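DTDP-glucose 4,6-dehydratase (Klebsiella pneumoniae, PDB 5U4Q) acts as an NAD-dependent epimerase of the extended short-chain dehydrogenase/reductase family, probably working on a nucleotide-activated sugar. Local coordinates at the nicotinamide-adenine-dinucleotide site and the interface of chains A and B. Numbering follows the deposited sequence. Chains: chain A/B, dTDP-glucose 4,6-dehydratase.

Contact 1: the nicotinamide-adenine-dinucleotide site. Residues chain A 10, 13-15, 34-35, 37, 40, 45, 62-64, 85-87, 89, 104, 127, 154, 158, 181-182, 184, 190. With NAD (nicotinamide-adenine-dinucleotide), chain C.
The nicotinamide ribose 3'-hydroxyl, O3D of NAD, is gripped from three sides, by the A:Leu85 carbonyl O (2.8 Å), A:Lys158 NZ and a water that also meets A:Ala86 O. This is the Rossmann dinucleotide pocket of an extended short-chain dehydrogenase/reductase, and A:Tyr154 and A:Lys158 form its YxxxK pair. A:Tyr154, CG anti to the backbone N (chi1 171°), brings the phenol OH to 2.6 Å from NAD O2D, the 2'-hydroxyl, which lies in the ring plane at its edge. A:Lys158 bends at chi2, and NZ also binds A:Ala127 O; its charge may lower the tyrosine pKa, in keeping with the family's catalytic base.

At the glycine-rich GxxGxxG turn, helix 14-25 offers its first amides to the pyrophosphate: A:Phe14 N to O1A, nearly straight at 174°, and A:Ile15 N to O1N. NAD O1A also takes A:Tyr40 OH at 2.5 Å. A:Arg190 NH1 salt-bridges NAD O2N at 3.0 Å.

A:Asp34 clasps the adenosine ribose with both syn lone pairs, OD1 to O2B and OD2 to O3B, and A:Lys45 extends its chain to bring NZ to O2B. The A:Asn35 amide lies over the NAD adenine face, CG 3.4 Å from the six-membered-ring centroid, held by ND2 to A:Asp63 OD2. A:Asp63 OD1 takes N6A, and A:Leu64 N reads N1A. At the other end, A:Phe181 CB covers the nicotinamide face and A:Val184 N fixes the carboxamide NAD O7N (2.8 Å).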
loop_
_atom_site.group_PDB
_atom_site.type_symbol
_atom_site.label_atom_id
_atom_site.label_comp_id
_atom_site.label_asym_id
_atom_site.label_seq_id
_atom_site.Cartn_x
_atom_site.Cartn_y
_atom_site.Cartn_z
ATOM N N GLY A 10 -4.259 -14.551 12.806
ATOM C CA GLY A 10 -5.581 -14.059 13.201
ATOM C C GLY A 10 -6.445 -15.223 13.643
ATOM O O GLY A 10 -7.673 -15.156 13.563
ATOM N N GLY A 13 -9.430 -14.791 15.850
ATOM C CA GLY A 13 -10.466 -13.965 15.247
ATOM C C GLY A 13 -11.512 -14.796 14.565
ATOM O O GLY A 13 -11.439 -15.991 14.518
ATOM N N PHE A 14 -12.523 -14.121 14.018
ATOM C CA PHE A 14 -13.661 -14.777 13.398
ATOM C C PHE A 14 -13.318 -15.733 12.278
ATOM O O PHE A 14 -13.531 -16.934 12.377
ATOM C CB PHE A 14 -14.636 -13.683 12.917
ATOM C CG PHE A 14 -15.835 -14.168 12.126
ATOM C CD1 PHE A 14 -16.450 -15.376 12.360
ATOM C CD2 PHE A 14 -16.427 -13.298 11.203
ATOM C CE1 PHE A 14 -17.589 -15.752 11.649
ATOM C CE2 PHE A 14 -17.554 -13.662 10.495
ATOM C CZ PHE A 14 -18.132 -14.886 10.713
ATOM N N ILE A 15 -12.787 -15.198 11.190
ATOM C CA ILE A 15 -12.526 -16.032 10.033
ATOM C C ILE A 15 -11.386 -17.021 10.337
ATOM O O ILE A 15 -11.505 -18.194 10.025
ATOM C CB ILE A 15 -12.262 -15.180 8.770
ATOM C CG1 ILE A 15 -13.480 -14.289 8.507
ATOM C CG2 ILE A 15 -11.980 -16.069 7.574
ATOM C CD1 ILE A 15 -13.315 -13.379 7.326
ATOM N N ASP A 34 -2.021 -14.867 17.053
ATOM C CA ASP A 34 -2.905 -13.742 17.230
ATOM C C ASP A 34 -2.292 -12.915 18.343
ATOM O O ASP A 34 -1.668 -13.474 19.226
ATOM C CB ASP A 34 -4.289 -14.263 17.615
ATOM C CG ASP A 34 -5.385 -13.268 17.333
ATOM O OD1 ASP A 34 -5.416 -12.197 17.998
ATOM O OD2 ASP A 34 -6.225 -13.578 16.444
ATOM N N ASN A 35 -2.482 -11.608 18.304
ATOM C CA ASN A 35 -1.990 -10.774 19.408
ATOM C C ASN A 35 -3.028 -10.517 20.487
ATOM O O ASN A 35 -2.740 -9.791 21.449
ATOM C CB ASN A 35 -1.369 -9.474 18.892
ATOM C CG ASN A 35 -2.376 -8.476 18.358
ATOM O OD1 ASN A 35 -3.572 -8.756 18.251
ATOM N ND2 ASN A 35 -1.888 -7.281 18.038
ATOM N N ASN A 37 -5.615 -8.682 20.629
ATOM C CA ASN A 37 -5.856 -7.255 20.901
ATOM C C ASN A 37 -7.291 -7.024 21.345
ATOM O O ASN A 37 -8.174 -7.864 21.120
ATOM C CB ASN A 37 -5.460 -6.348 19.733
ATOM C CG ASN A 37 -6.417 -6.434 18.550
ATOM O OD1 ASN A 37 -7.628 -6.308 18.711
ATOM N ND2 ASN A 37 -5.878 -6.626 17.350
ATOM N N TYR A 40 -12.129 -5.678 20.057
ATOM C CA TYR A 40 -13.437 -6.128 20.563
ATOM C C TYR A 40 -13.107 -7.133 21.654
ATOM O O TYR A 40 -11.933 -7.495 21.818
ATOM C CB TYR A 40 -14.410 -6.668 19.487
ATOM C CG TYR A 40 -13.971 -7.899 18.720
ATOM C CD1 TYR A 40 -14.041 -9.166 19.297
ATOM C CD2 TYR A 40 -13.529 -7.803 17.416
ATOM C CE1 TYR A 40 -13.666 -10.300 18.594
ATOM C CE2 TYR A 40 -13.146 -8.932 16.707
ATOM C CZ TYR A 40 -13.225 -10.183 17.305
ATOM O OH TYR A 40 -12.841 -11.316 16.584
ATOM N N LYS A 45 -12.395 -13.817 21.773
ATOM C CA LYS A 45 -11.201 -14.383 21.123
ATOM C C LYS A 45 -10.682 -15.602 21.895
ATOM O O LYS A 45 -10.346 -16.616 21.293
ATOM C CB LYS A 45 -10.121 -13.320 20.957
ATOM C CG LYS A 45 -10.529 -12.201 20.001
ATOM C CD LYS A 45 -9.447 -11.140 19.878
ATOM C CE LYS A 45 -9.923 -10.055 18.924
ATOM N NZ LYS A 45 -8.920 -8.992 18.678
ATOM N N LEU A 62 1.503 -13.608 19.377
ATOM C CA LEU A 62 2.571 -12.965 18.644
ATOM C C LEU A 62 1.983 -11.838 17.835
ATOM O O LEU A 62 0.888 -11.993 17.258
ATOM C CB LEU A 62 3.192 -13.994 17.690
ATOM C CG LEU A 62 4.350 -13.633 16.804
ATOM C CD1 LEU A 62 5.550 -13.216 17.622
ATOM C CD2 LEU A 62 4.699 -14.842 15.948
ATOM N N ASP A 63 2.691 -10.724 17.782
ATOM C CA ASP A 63 2.297 -9.595 16.980
ATOM C C ASP A 63 2.949 -9.697 15.609
ATOM O O ASP A 63 4.130 -9.998 15.481
ATOM C CB ASP A 63 2.692 -8.290 17.643
ATOM C CG ASP A 63 1.830 -7.146 17.196
ATOM O OD1 ASP A 63 1.905 -6.789 16.006
ATOM O OD2 ASP A 63 1.055 -6.641 18.054
ATOM N N LEU A 64 2.170 -9.432 14.565
ATOM C CA LEU A 64 2.678 -9.442 13.183
ATOM C C LEU A 64 3.866 -8.491 12.978
ATOM O O LEU A 64 4.713 -8.754 12.118
ATOM C CB LEU A 64 1.577 -9.020 12.212
ATOM C CG LEU A 64 0.376 -9.912 12.013
ATOM C CD1 LEU A 64 -0.587 -9.157 11.118
ATOM C CD2 LEU A 64 0.785 -11.254 11.400
ATOM N N LEU A 85 -4.746 -13.871 7.777
ATOM C CA LEU A 85 -6.012 -13.184 8.057
ATOM C C LEU A 85 -5.868 -12.060 9.086
ATOM O O LEU A 85 -6.700 -11.165 9.147
ATOM C CB LEU A 85 -7.059 -14.194 8.506
ATOM C CG LEU A 85 -7.373 -15.281 7.479
ATOM C CD1 LEU A 85 -8.086 -16.470 8.116
ATOM C CD2 LEU A 85 -8.155 -14.746 6.292
ATOM N N ALA A 86 -4.808 -12.069 9.886
ATOM C CA ALA A 86 -4.606 -11.048 10.904
ATOM C C ALA A 86 -4.432 -9.672 10.268
ATOM O O ALA A 86 -3.628 -9.505 9.343
ATOM C CB ALA A 86 -3.399 -11.373 11.766
ATOM N N ALA A 87 -5.187 -8.711 10.786
ATOM C CA ALA A 87 -5.154 -7.331 10.318
ATOM C C ALA A 87 -6.034 -6.477 11.199
ATOM O O ALA A 87 -6.895 -6.985 11.928
ATOM C CB ALA A 87 -5.636 -7.211 8.875
ATOM N N ALA A 89 -8.894 -4.008 11.033
ATOM C CA ALA A 89 -10.009 -3.811 10.103
ATOM C C ALA A 89 -11.205 -3.332 10.885
ATOM O O ALA A 89 -11.625 -4.018 11.811
ATOM C CB ALA A 89 -10.336 -5.128 9.403
ATOM N N ALA A 104 0.049 -3.372 11.597
ATOM C CA ALA A 104 -0.457 -4.698 11.320
ATOM C C ALA A 104 -0.530 -4.980 9.841
ATOM O O ALA A 104 -0.233 -6.110 9.397
ATOM C CB ALA A 104 -1.844 -4.859 11.912
ATOM N N ALA A 127 -5.834 -12.213 3.075
ATOM C CA ALA A 127 -7.060 -11.433 3.019
ATOM C C ALA A 127 -6.826 -10.047 2.433
ATOM O O ALA A 127 -6.009 -9.271 2.928
ATOM C CB ALA A 127 -7.637 -11.292 4.423
ATOM N N TYR A 154 -7.510 1.778 5.406
ATOM C CA TYR A 154 -7.693 0.326 5.400
ATOM C C TYR A 154 -7.617 -0.205 3.953
ATOM O O TYR A 154 -6.824 -1.112 3.658
ATOM C CB TYR A 154 -9.014 -0.048 6.058
ATOM C CG TYR A 154 -9.405 -1.501 5.930
ATOM C CD1 TYR A 154 -8.704 -2.496 6.605
ATOM C CD2 TYR A 154 -10.483 -1.866 5.162
ATOM C CE1 TYR A 154 -9.073 -3.832 6.499
ATOM C CE2 TYR A 154 -10.876 -3.187 5.056
ATOM C CZ TYR A 154 -10.162 -4.169 5.722
ATOM O OH TYR A 154 -10.567 -5.492 5.604
ATOM N N LYS A 158 -4.755 -2.662 2.041
ATOM C CA LYS A 158 -5.068 -3.928 1.390
ATOM C C LYS A 158 -4.556 -3.971 -0.050
ATOM O O LYS A 158 -4.014 -5.001 -0.508
ATOM C CB LYS A 158 -6.556 -4.275 1.516
ATOM C CG LYS A 158 -7.013 -4.569 2.953
ATOM C CD LYS A 158 -6.218 -5.707 3.612
ATOM C CE LYS A 158 -6.977 -6.330 4.786
ATOM N NZ LYS A 158 -6.256 -7.527 5.371
ATOM N N PHE A 181 -12.512 -9.944 0.288
ATOM C CA PHE A 181 -13.702 -10.243 1.075
ATOM C C PHE A 181 -14.670 -9.057 1.062
ATOM O O PHE A 181 -14.271 -7.896 1.001
ATOM C CB PHE A 181 -13.313 -10.522 2.523
ATOM C CG PHE A 181 -12.623 -11.856 2.739
ATOM C CD1 PHE A 181 -13.353 -13.034 2.848
ATOM C CD2 PHE A 181 -11.248 -11.934 2.842
ATOM C CE1 PHE A 181 -12.715 -14.252 3.058
ATOM C CE2 PHE A 181 -10.611 -13.138 3.067
ATOM C CZ PHE A 181 -11.336 -14.311 3.162
ATOM N N PHE A 182 -15.959 -9.376 1.122
ATOM C CA PHE A 182 -17.032 -8.391 1.203
ATOM C C PHE A 182 -17.502 -8.383 2.675
ATOM O O PHE A 182 -16.799 -7.829 3.517
ATOM C CB PHE A 182 -18.081 -8.716 0.122
ATOM C CG PHE A 182 -17.619 -8.303 -1.255
ATOM C CD1 PHE A 182 -16.577 -8.970 -1.888
ATOM C CD2 PHE A 182 -18.178 -7.179 -1.874
ATOM C CE1 PHE A 182 -16.118 -8.549 -3.124
ATOM C CE2 PHE A 182 -17.736 -6.752 -3.110
ATOM C CZ PHE A 182 -16.690 -7.429 -3.733
ATOM N N VAL A 184 -18.758 -11.081 5.800
ATOM C CA VAL A 184 -18.916 -12.464 6.236
ATOM C C VAL A 184 -19.731 -12.449 7.534
ATOM O O VAL A 184 -19.619 -11.529 8.313
ATOM C CB VAL A 184 -17.545 -13.135 6.438
ATOM C CG1 VAL A 184 -17.717 -14.601 6.815
ATOM C CG2 VAL A 184 -16.695 -12.976 5.186
ATOM N N ARG A 190 -17.916 -11.345 14.510
ATOM C CA ARG A 190 -17.370 -10.204 15.231
ATOM C C ARG A 190 -18.481 -9.224 15.641
ATOM O O ARG A 190 -19.390 -8.921 14.837
ATOM C CB ARG A 190 -16.230 -9.569 14.464
ATOM C CG ARG A 190 -16.516 -9.380 13.020
ATOM C CD ARG A 190 -15.262 -9.082 12.253
ATOM N NE ARG A 190 -14.718 -7.789 12.615
ATOM C CZ ARG A 190 -13.803 -7.145 11.891
ATOM N NH1 ARG A 190 -13.334 -7.664 10.749
ATOM N NH2 ARG A 190 -13.376 -5.959 12.297
HETATM P PA NAD C . -11.197 -10.347 13.441
HETATM O O1A NAD C . -12.231 -11.162 14.117
HETATM O O2A NAD C . -10.831 -8.972 13.962
HETATM O O5B NAD C . -9.867 -11.260 13.325
HETATM C C5B NAD C . -8.565 -10.758 13.054
HETATM C C4B NAD C . -7.638 -11.237 14.159
HETATM O O4B NAD C . -6.363 -10.644 13.850
HETATM C C3B NAD C . -8.051 -10.774 15.549
HETATM O O3B NAD C . -8.338 -11.838 16.469
HETATM C C2B NAD C . -6.872 -9.899 15.977
HETATM O O2B NAD C . -6.556 -10.019 17.378
HETATM C C1B NAD C . -5.726 -10.322 15.060
HETATM N N9A NAD C . -4.725 -9.264 14.844
HETATM C C8A NAD C . -4.957 -7.986 14.468
HETATM N N7A NAD C . -3.810 -7.307 14.398
HETATM C C5A NAD C . -2.822 -8.159 14.713
HETATM C C6A NAD C . -1.357 -8.053 14.869
HETATM N N6A NAD C . -0.705 -6.921 14.640
HETATM N N1A NAD C . -0.718 -9.165 15.234
HETATM C C2A NAD C . -1.335 -10.329 15.484
HETATM N N3A NAD C . -2.671 -10.492 15.392
HETATM C C4A NAD C . -3.432 -9.431 15.012
HETATM O O3 NAD C . -11.571 -10.078 11.896
HETATM P PN NAD C . -12.004 -11.127 10.754
HETATM O O1N NAD C . -11.829 -12.530 11.165
HETATM O O2N NAD C . -13.334 -10.579 10.240
HETATM O O5D NAD C . -10.913 -10.738 9.659
HETATM C C5D NAD C . -9.986 -11.640 9.061
HETATM C C4D NAD C . -9.429 -10.934 7.836
HETATM O O4D NAD C . -10.455 -10.836 6.822
HETATM C C3D NAD C . -8.893 -9.517 8.011
HETATM O O3D NAD C . -7.710 -9.396 7.218
HETATM C C2D NAD C . -9.955 -8.625 7.415
HETATM O O2D NAD C . -9.431 -7.399 6.861
HETATM C C1D NAD C . -10.553 -9.503 6.335
HETATM N N1N NAD C . -11.969 -9.185 6.064
HETATM C C2N NAD C . -12.985 -9.629 6.840
HETATM C C3N NAD C . -14.322 -9.309 6.550
HETATM C C7N NAD C . -15.526 -9.770 7.381
HETATM O O7N NAD C . -16.674 -9.577 6.952
HETATM N N7N NAD C . -15.409 -10.346 8.590
HETATM C C4N NAD C . -14.590 -8.497 5.470
HETATM C C5N NAD C . -13.538 -8.038 4.690
HETATM C C6N NAD C . -12.226 -8.371 5.011
HETATM O O HOH W 1 -9.451 -13.903 11.609
HETATM O O HOH W 2 -18.068 -10.162 10.127
HETATM O O HOH W 3 -4.805 -10.054 6.666
#

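Contact 2: the interface of chains A and B. Residues chain A 106, 156, 159-160, 163-164; chain B 106, 156, 159-160, 163-164.
Apolar packing carries this two-fold helix-to-helix patch, which hides 353 Å² summed over both chains; the two sides exchange no polar contact here.

The tightest packing is leucine against lysine stem. In A:Lys159, CG anti to the backbone N (chi1 176°) puts the CG methylene against B:Leu163, and the bend at chi2 (56°) turns the rest of the chain, with its ammonium, away from that leucine. The two side chains cross at about a right angle, with A:Lys159 CG a slightly tight 3.5 Å from B:Leu163 CD1. The twin, A:Leu163 CD1 on B:Lys159 CG, crosses more obliquely at 3.6 Å.

Leucine meets leucine tip to tip: A:Leu163 and B:Leu163 each hold CG anti to the carbonyl carbon (chi1 -69° in chain A), and the CD1 methyls touch at 3.7 Å. Each CD1 therefore rests on the facing leucine and lysine stem at once.

Small side chains let the backbones come close. The methyls of A:Ala160 and B:Ala160 face each other, CB to CB, at 4.1 Å, and B:Ala156 CB sits over the A:Leu163 carbonyl. More loosely, the selenomethionine A:Met164 brings CG to 4.3 Å from B:Ala156 CB, and A:Leu106 and B:Leu106 meet beside it.

Helix 153-172 thus lies antiparallel to its mate, with helix 98-118 of each chain alongside, on the flank of the Rossmann domain; this matches the family's four-helix dimer bundle, so the deposited pair is probably the biological dimer.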
loop_
_atom_site.group_PDB
_atom_site.type_symbol
_atom_site.label_atom_id
_atom_site.label_comp_id
_atom_site.label_asym_id
_atom_site.label_seq_id
_atom_site.Cartn_x
_atom_site.Cartn_y
_atom_site.Cartn_z
ATOM N N LEU A 106 0.856 -3.083 7.031
ATOM C CA LEU A 106 1.980 -2.821 6.131
ATOM C C LEU A 106 3.224 -3.585 6.605
ATOM O O LEU A 106 3.669 -4.532 5.934
ATOM C CB LEU A 106 2.229 -1.315 5.977
ATOM C CG LEU A 106 1.042 -0.559 5.353
ATOM C CD1 LEU A 106 1.282 0.932 5.437
ATOM C CD2 LEU A 106 0.809 -0.982 3.914
ATOM N N ALA A 156 -6.377 1.280 1.225
ATOM C CA ALA A 156 -5.046 1.512 0.678
ATOM C C ALA A 156 -4.065 0.446 1.166
ATOM O O ALA A 156 -3.223 0.006 0.393
ATOM C CB ALA A 156 -4.540 2.878 1.037
ATOM N N LYS A 159 -4.720 -2.870 -0.791
ATOM C CA LYS A 159 -4.157 -2.808 -2.131
ATOM C C LYS A 159 -2.633 -2.866 -2.044
ATOM O O LYS A 159 -1.996 -3.529 -2.859
ATOM C CB LYS A 159 -4.641 -1.582 -2.912
ATOM C CG LYS A 159 -4.013 -1.421 -4.270
ATOM C CD LYS A 159 -4.141 -2.600 -5.262
ATOM C CE LYS A 159 -3.413 -2.188 -6.560
ATOM N NZ LYS A 159 -3.268 -3.228 -7.613
ATOM N N ALA A 160 -2.056 -2.201 -1.041
ATOM C CA ALA A 160 -0.618 -2.309 -0.862
ATOM C C ALA A 160 -0.200 -3.762 -0.656
ATOM O O ALA A 160 0.864 -4.164 -1.144
ATOM C CB ALA A 160 -0.114 -1.442 0.288
ATOM N N LEU A 163 0.021 -5.399 -3.948
ATOM C CA LEU A 163 1.213 -4.939 -4.680
ATOM C C LEU A 163 2.460 -5.629 -4.185
ATOM O O LEU A 163 3.312 -6.049 -4.976
ATOM C CB LEU A 163 1.376 -3.429 -4.569
ATOM C CG LEU A 163 0.338 -2.577 -5.308
ATOM C CD1 LEU A 163 0.319 -1.193 -4.699
ATOM C CD2 LEU A 163 0.610 -2.546 -6.809
HETATM N N MSE A 164 2.564 -5.753 -2.862
HETATM C CA MSE A 164 3.705 -6.406 -2.239
HETATM C C MSE A 164 3.721 -7.882 -2.598
HETATM O O MSE A 164 4.775 -8.442 -2.903
HETATM C CB MSE A 164 3.681 -6.142 -0.724
HETATM C CG MSE A 164 3.834 -4.644 -0.428
HETATM SE SE MSE A 164 3.193 -4.148 1.378
HETATM C CE MSE A 164 4.556 -5.041 2.463
ATOM N N LEU B 106 7.081 3.238 3.834
ATOM C CA LEU B 106 5.701 2.964 4.206
ATOM C C LEU B 106 5.318 3.684 5.496
ATOM O O LEU B 106 4.479 4.578 5.481
ATOM C CB LEU B 106 5.442 1.454 4.295
ATOM C CG LEU B 106 5.626 0.640 3.015
ATOM C CD1 LEU B 106 5.465 -0.848 3.257
ATOM C CD2 LEU B 106 4.636 1.126 1.962
ATOM N N ALA B 156 6.788 -1.132 -5.235
ATOM C CA ALA B 156 5.543 -1.356 -4.533
ATOM C C ALA B 156 5.342 -0.273 -3.465
ATOM O O ALA B 156 4.226 0.217 -3.294
ATOM C CB ALA B 156 5.523 -2.740 -3.905
ATOM N N LYS B 159 4.246 3.020 -5.193
ATOM C CA LYS B 159 2.848 3.008 -5.571
ATOM C C LYS B 159 1.976 3.113 -4.313
ATOM O O LYS B 159 0.930 3.762 -4.332
ATOM C CB LYS B 159 2.479 1.757 -6.400
ATOM C CG LYS B 159 1.002 1.682 -6.795
ATOM C CD LYS B 159 0.552 2.885 -7.611
ATOM C CE LYS B 159 -0.943 3.080 -7.634
ATOM N NZ LYS B 159 -1.252 4.446 -8.171
ATOM N N ALA B 160 2.390 2.475 -3.218
ATOM C CA ALA B 160 1.652 2.567 -1.977
ATOM C C ALA B 160 1.584 4.018 -1.485
ATOM O O ALA B 160 0.583 4.421 -0.957
ATOM C CB ALA B 160 2.245 1.658 -0.912
ATOM N N LEU B 163 -1.219 5.565 -3.391
ATOM C CA LEU B 163 -2.510 5.132 -2.879
ATOM C C LEU B 163 -2.882 5.832 -1.567
ATOM O O LEU B 163 -4.049 6.228 -1.361
ATOM C CB LEU B 163 -2.517 3.622 -2.611
ATOM C CG LEU B 163 -2.431 2.663 -3.793
ATOM C CD1 LEU B 163 -2.083 1.273 -3.254
ATOM C CD2 LEU B 163 -3.719 2.652 -4.625
HETATM N N MSE B 164 -1.889 5.964 -0.686
HETATM C CA MSE B 164 -2.072 6.603 0.615
HETATM C C MSE B 164 -2.362 8.079 0.424
HETATM O O MSE B 164 -3.221 8.625 1.099
HETATM C CB MSE B 164 -0.829 6.323 1.462
HETATM C CG MSE B 164 -0.745 4.824 1.795
HETATM SE SE MSE B 164 1.063 4.269 2.348
HETATM C CE MSE B 164 1.064 5.071 4.130
#

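About 18 Å separates the C-alpha centres of contact 1 and contact 2, and two helices serve both without sharing a residue. Helix 153-172 gives A:Tyr154 and A:Lys158 to contact 1, while A:Ala156, A:Lys159, A:Ala160 and A:Leu163 face the other subunit in contact 2. Helix 98-118 likewise places A:Ala104 by the adenine and A:Leu106 at the patch facing chain B. Each subunit holds its own cofactor inside, backed by the bundle. Pairing may thus steady the helix that carries the catalytic pair, although the structure alone does not show any coupling between the two sites.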